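Local coordinates for putative periplasmic protein (Bacteroides eggerthii, PDB 4HBR), which is of unknown function but belongs to a family of putative periplasmic proteins built from helices packed on an antiparallel beta sheet, at residues A[2-7]-A[22-27]. Sequence-based numbering, arbitrary orientation.
Sequences GYAPDS and IAWSQD
Gly-2 and Trp-24 bring the amino-terminal segment 2-7 against strand 23-27, with their CA atoms 4.5 Å apart. In the fold of this PF11396-family protein helix 6-15 packs on an antiparallel sheet, of which 23-27 is an outermost strand. The case illustrates how an extended lead-in can pack on an edge strand and then turn away into a helix. No hydrogen bond joins the two segments themselves; Gly-1, just before them, pairs with Ile-22 and Trp-24, while Ala-23 and Ser-25 pair with strand 30-37. The backbones meet instead in a CA-H...O contact: Gly-2 CA lies 3.4 Å from Trp-24 O, with an angle at the hydrogen of 164°. The absence of a side chain at Gly-2, whose phi is positive, lets its CA come this close. Beyond Ala-4 the chain leaves the strand, and Pro-5 takes the N-cap position of helix 6-15.

Most of the side-chain contact comes from Ala-4 and Trp-24. The indole of Trp-24 stands anti to its own carbonyl carbon (chi1 -67°), which turns one face of the ring to Ala-4. The methyl of Ala-4 sits over that face in a CH-pi contact, 3.7 Å from the centroid of the five-membered ring and 24° off its normal, and Ile-22 CG2 meets the opposite face, leaving the indole layered between two aliphatic groups. Val-8 and Leu-12 of helix 6-15 add apolar contacts to the indole; Gln-9 touches it too, and its NE2 hydrogen-bonds Ala-4 O, tying the lead-in to the helix. Nearer the backbone, Tyr-3 O approaches Trp-24 CB at 3.6 Å, whereas the CB of Tyr-3 points away from the strand. The closest approach to the indole is that of Ala-4 CB to Trp-24 CD2, at 3.4 Å.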
loop_
_atom_site.group_PDB
_atom_site.type_symbol
_atom_site.label_atom_id
_atom_site.label_comp_id
_atom_site.label_asym_id
_atom_site.label_seq_id
_atom_site.Cartn_x
_atom_site.Cartn_y
_atom_site.Cartn_z
ATOM N N GLY A 2 5.423 -17.051 10.321
ATOM C CA GLY A 2 4.834 -16.071 11.229
ATOM C C GLY A 2 3.537 -16.559 11.845
ATOM O O GLY A 2 2.962 -17.560 11.393
ATOM N N TYR A 3 3.063 -15.861 12.884
ATOM C CA TYR A 3 1.829 -16.265 13.544
ATOM C C TYR A 3 0.621 -15.452 13.082
ATOM O O TYR A 3 0.684 -14.226 12.917
ATOM C CB TYR A 3 1.936 -16.198 15.087
ATOM C CG TYR A 3 0.610 -16.471 15.775
ATOM C CD1 TYR A 3 0.095 -17.766 15.853
ATOM C CD2 TYR A 3 -0.181 -15.424 16.245
ATOM C CE1 TYR A 3 -1.157 -18.014 16.419
ATOM C CE2 TYR A 3 -1.440 -15.659 16.800
ATOM C CZ TYR A 3 -1.919 -16.958 16.896
ATOM O OH TYR A 3 -3.151 -17.207 17.462
ATOM N N ALA A 4 -0.501 -16.170 12.964
ATOM C CA ALA A 4 -1.836 -15.689 12.674
ATOM C C ALA A 4 -2.845 -16.722 13.161
ATOM O O ALA A 4 -2.616 -17.919 12.952
ATOM C CB ALA A 4 -2.006 -15.446 11.189
ATOM N N PRO A 5 -3.967 -16.309 13.801
ATOM C CA PRO A 5 -4.973 -17.310 14.219
ATOM C C PRO A 5 -5.527 -18.079 13.017
ATOM O O PRO A 5 -5.536 -17.553 11.903
ATOM C CB PRO A 5 -6.064 -16.470 14.890
ATOM C CG PRO A 5 -5.450 -15.121 15.135
ATOM C CD PRO A 5 -4.409 -14.932 14.098
ATOM N N ASP A 6 -5.980 -19.325 13.240
ATOM C CA ASP A 6 -6.521 -20.202 12.195
ATOM C C ASP A 6 -7.642 -19.530 11.404
ATOM O O ASP A 6 -7.651 -19.614 10.167
ATOM C CB ASP A 6 -7.021 -21.533 12.792
ATOM C CG ASP A 6 -5.928 -22.525 13.166
ATOM O OD1 ASP A 6 -4.885 -22.558 12.467
ATOM O OD2 ASP A 6 -6.138 -23.312 14.122
ATOM N N SER A 7 -8.552 -18.820 12.106
ATOM C CA SER A 7 -9.685 -18.112 11.496
ATOM C C SER A 7 -9.227 -17.066 10.474
ATOM O O SER A 7 -9.873 -16.904 9.443
ATOM C CB SER A 7 -10.548 -17.452 12.568
ATOM O OG SER A 7 -9.893 -16.370 13.211
ATOM N N ILE A 22 3.077 -17.336 2.214
ATOM C CA ILE A 22 2.531 -16.232 2.982
ATOM C C ILE A 22 3.378 -16.027 4.247
ATOM O O ILE A 22 3.671 -16.980 4.974
ATOM C CB ILE A 22 1.018 -16.475 3.303
ATOM C CG1 ILE A 22 0.209 -16.702 2.021
ATOM C CG2 ILE A 22 0.419 -15.314 4.135
ATOM C CD1 ILE A 22 -1.005 -17.546 2.194
ATOM N N ALA A 23 3.778 -14.775 4.480
ATOM C CA ALA A 23 4.505 -14.344 5.665
ATOM C C ALA A 23 3.572 -13.489 6.515
ATOM O O ALA A 23 3.038 -12.486 6.022
ATOM C CB ALA A 23 5.757 -13.570 5.280
ATOM N N TRP A 24 3.313 -13.933 7.753
ATOM C CA TRP A 24 2.432 -13.252 8.684
ATOM C C TRP A 24 3.217 -12.442 9.690
ATOM O O TRP A 24 4.254 -12.891 10.187
ATOM C CB TRP A 24 1.526 -14.238 9.416
ATOM C CG TRP A 24 0.515 -14.919 8.545
ATOM C CD1 TRP A 24 0.618 -16.160 7.991
ATOM C CD2 TRP A 24 -0.779 -14.422 8.180
ATOM N NE1 TRP A 24 -0.528 -16.465 7.297
ATOM C CE2 TRP A 24 -1.408 -15.421 7.401
ATOM C CE3 TRP A 24 -1.482 -13.227 8.449
ATOM C CZ2 TRP A 24 -2.698 -15.260 6.868
ATOM C CZ3 TRP A 24 -2.768 -13.080 7.942
ATOM C CH2 TRP A 24 -3.358 -14.083 7.151
ATOM N N SER A 25 2.706 -11.236 9.981
ATOM C CA SER A 25 3.276 -10.296 10.944
ATOM C C SER A 25 2.162 -9.497 11.612
ATOM O O SER A 25 1.009 -9.582 11.198
ATOM C CB SER A 25 4.279 -9.362 10.269
ATOM O OG SER A 25 3.655 -8.471 9.358
ATOM N N GLN A 26 2.496 -8.744 12.659
ATOM C CA GLN A 26 1.523 -7.914 13.349
ATOM C C GLN A 26 1.821 -6.445 13.102
ATOM O O GLN A 26 2.981 -6.048 13.010
ATOM C CB GLN A 26 1.475 -8.230 14.852
ATOM C CG GLN A 26 0.592 -9.433 15.172
ATOM C CD GLN A 26 0.194 -9.479 16.621
ATOM O OE1 GLN A 26 -0.513 -8.596 17.126
ATOM N NE2 GLN A 26 0.611 -10.540 17.307
ATOM N N ASP A 27 0.772 -5.650 12.952
ATOM C CA ASP A 27 0.860 -4.202 12.759
ATOM C C ASP A 27 -0.231 -3.611 13.625
ATOM O O ASP A 27 -1.405 -3.662 13.253
ATOM C CB ASP A 27 0.726 -3.811 11.261
ATOM C CG ASP A 27 0.816 -2.321 10.937
ATOM O OD1 ASP A 27 1.267 -1.540 11.812
ATOM O OD2 ASP A 27 0.461 -1.941 9.812
#